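Local structure of hypothetical protein (Sus scrofa, 3WOC) at residues S39-Y44 and S49-I54. The protein binds heparin, and is a prostate-derived boar sperm lectin with a jacalin-like beta-prism fold, probably involved in capacitation. Residues are numbered along the deposited sequence; the frame is centred on the assembly and turned at random.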
loop_
_atom_site.group_PDB
_atom_site.type_symbol
_atom_site.label_atom_id
_atom_site.label_comp_id
_atom_site.label_asym_id
_atom_site.label_seq_id
_atom_site.Cartn_x
_atom_site.Cartn_y
_atom_site.Cartn_z
ATOM N N SER A 39 1.337 -7.836 4.161
ATOM C CA SER A 39 2.262 -6.728 4.358
ATOM C C SER A 39 2.506 -5.996 3.042
ATOM O O SER A 39 2.254 -6.547 1.966
ATOM C CB SER A 39 3.590 -7.230 4.930
ATOM O OG SER A 39 4.185 -8.192 4.081
ATOM N N ILE A 40 2.968 -4.749 3.125
ATOM C CA ILE A 40 3.444 -4.049 1.931
ATOM C C ILE A 40 4.866 -3.520 2.079
ATOM O O ILE A 40 5.411 -3.435 3.183
ATOM C CB ILE A 40 2.493 -2.909 1.417
ATOM C CG1 ILE A 40 2.605 -1.634 2.273
ATOM C CG2 ILE A 40 1.054 -3.421 1.209
ATOM C CD1 ILE A 40 1.546 -1.476 3.336
ATOM N N GLN A 41 5.456 -3.181 0.939
ATOM C CA GLN A 41 6.771 -2.582 0.882
ATOM C C GLN A 41 6.772 -1.619 -0.298
ATOM O O GLN A 41 6.243 -1.927 -1.368
ATOM C CB GLN A 41 7.838 -3.664 0.717
ATOM C CG GLN A 41 9.182 -3.313 1.327
ATOM C CD GLN A 41 10.124 -4.507 1.441
ATOM O OE1 GLN A 41 9.740 -5.651 1.190
ATOM N NE2 GLN A 41 11.365 -4.239 1.823
ATOM N N VAL A 42 7.345 -0.441 -0.089
ATOM C CA VAL A 42 7.373 0.595 -1.113
ATOM C C VAL A 42 8.821 0.957 -1.449
ATOM O O VAL A 42 9.649 1.109 -0.554
ATOM C CB VAL A 42 6.521 1.835 -0.682
ATOM C CG1 VAL A 42 6.803 2.228 0.754
ATOM C CG2 VAL A 42 6.719 3.021 -1.618
ATOM N N ARG A 43 9.126 1.063 -2.739
ATOM C CA ARG A 43 10.473 1.443 -3.170
ATOM C C ARG A 43 10.562 2.923 -3.511
ATOM O O ARG A 43 9.828 3.418 -4.367
ATOM C CB ARG A 43 10.937 0.599 -4.358
ATOM C CG ARG A 43 12.436 0.696 -4.636
ATOM C CD ARG A 43 12.832 -0.128 -5.845
ATOM N NE ARG A 43 12.152 0.325 -7.056
ATOM C CZ ARG A 43 12.435 -0.096 -8.286
ATOM N NH1 ARG A 43 13.399 -0.986 -8.487
ATOM N NH2 ARG A 43 11.754 0.385 -9.321
ATOM N N TYR A 44 11.464 3.617 -2.820
ATOM C CA TYR A 44 11.745 5.026 -3.076
ATOM C C TYR A 44 13.102 5.121 -3.765
ATOM O O TYR A 44 14.132 4.775 -3.179
ATOM C CB TYR A 44 11.762 5.829 -1.770
ATOM C CG TYR A 44 10.490 5.753 -0.952
ATOM C CD1 TYR A 44 9.376 6.524 -1.282
ATOM C CD2 TYR A 44 10.411 4.927 0.166
ATOM C CE1 TYR A 44 8.209 6.464 -0.527
ATOM C CE2 TYR A 44 9.251 4.860 0.931
ATOM C CZ TYR A 44 8.153 5.631 0.579
ATOM O OH TYR A 44 7.000 5.566 1.334
ATOM N N SER A 49 11.557 0.029 1.116
ATOM C CA SER A 49 11.302 0.397 2.507
ATOM C C SER A 49 11.363 -0.810 3.446
ATOM O O SER A 49 11.598 -1.939 3.016
ATOM C CB SER A 49 9.936 1.080 2.631
ATOM O OG SER A 49 8.880 0.165 2.381
ATOM N N GLU A 50 11.162 -0.547 4.734
ATOM C CA GLU A 50 10.914 -1.579 5.730
ATOM C C GLU A 50 9.622 -2.331 5.382
ATOM O O GLU A 50 8.707 -1.766 4.775
ATOM C CB GLU A 50 10.791 -0.923 7.108
ATOM C CG GLU A 50 10.587 -1.871 8.285
ATOM C CD GLU A 50 10.172 -1.146 9.556
ATOM O OE1 GLU A 50 9.469 -1.763 10.389
ATOM O OE2 GLU A 50 10.541 0.040 9.722
ATOM N N LYS A 51 9.564 -3.609 5.755
ATOM C CA LYS A 51 8.362 -4.420 5.582
ATOM C C LYS A 51 7.303 -3.977 6.581
ATOM O O LYS A 51 7.561 -3.918 7.786
ATOM C CB LYS A 51 8.681 -5.899 5.800
ATOM C CG LYS A 51 7.519 -6.849 5.516
ATOM C CD LYS A 51 7.680 -7.562 4.180
ATOM C CE LYS A 51 8.731 -8.669 4.256
ATOM N NZ LYS A 51 8.396 -9.706 5.273
ATOM N N TYR A 52 6.113 -3.669 6.078
ATOM C CA TYR A 52 5.025 -3.224 6.939
ATOM C C TYR A 52 3.842 -4.180 6.945
ATOM O O TYR A 52 3.014 -4.172 6.036
ATOM C CB TYR A 52 4.596 -1.796 6.584
ATOM C CG TYR A 52 5.676 -0.771 6.859
ATOM C CD1 TYR A 52 6.165 -0.579 8.149
ATOM C CD2 TYR A 52 6.214 -0.001 5.828
ATOM C CE1 TYR A 52 7.153 0.353 8.408
ATOM C CE2 TYR A 52 7.210 0.933 6.079
ATOM C CZ TYR A 52 7.671 1.106 7.372
ATOM O OH TYR A 52 8.655 2.028 7.638
ATOM N N GLY A 53 3.783 -5.004 7.987
ATOM C CA GLY A 53 2.685 -5.937 8.195
ATOM C C GLY A 53 3.164 -7.218 8.841
ATOM O O GLY A 53 4.161 -7.224 9.564
ATOM N N ILE A 54 2.446 -8.306 8.568
ATOM C CA ILE A 54 2.757 -9.620 9.130
ATOM C C ILE A 54 3.593 -10.439 8.142
ATOM O O ILE A 54 3.220 -10.558 6.973
ATOM C CB ILE A 54 1.461 -10.388 9.552
ATOM C CG1 ILE A 54 0.879 -9.803 10.840
ATOM C CG2 ILE A 54 1.718 -11.883 9.760
ATOM C CD1 ILE A 54 -0.063 -8.654 10.622
#
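S49 meets V42 with both backbone and side chain. Its N donates to V42 O at 2.8 Å, while V42 N donates to S49 OG at 3.0 Å, the latter nearly straight at 171°. The hydroxyl thus accepts where a strand backbone would usually offer a carbonyl. It can do so because chi1 of 68° sets OG between the S49 backbone N and carbonyl carbon, turned in at V42; V42 CG1 lies beside it, 3.3 Å from OG.

The S49 carbonyl is taken by the Q41 side chain. That side chain runs extended from a CG anti to the backbone N, bringing NE2 within 2.6 Å of S49 O, nearly in line with the carbonyl bond; the oxygen lies 18° out of the amide plane. K51 slants across Q41, its CD 4.1 Å from Q41 OE1, and its bent chain lays the same CD 3.6 Å from S39 OG, a buried hydroxyl that has no hydrogen-bonding partner.

Regular antiparallel pairing appears at I40 and Y52, which exchange two hydrogen bonds, N to O 3.0 Å in both directions. Beyond it, S39 and G53 form a non-hydrogen-bonded pair with CA atoms 3.9 Å apart, closeness that a side chain on G53 would not permit.

The segments belong to the hairpin of strands 37-44 and 47-53, the latter at the edge of one antiparallel sheet of the beta-prism. Strand 24-31 flanks 37-44 on its other side, and K51 makes a cation-pi contact with F30. I40 and Y52 share the face turned to strand 12-17 of another sheet, where the Y52 ring meets F14 and Y44 OH bonds to T16.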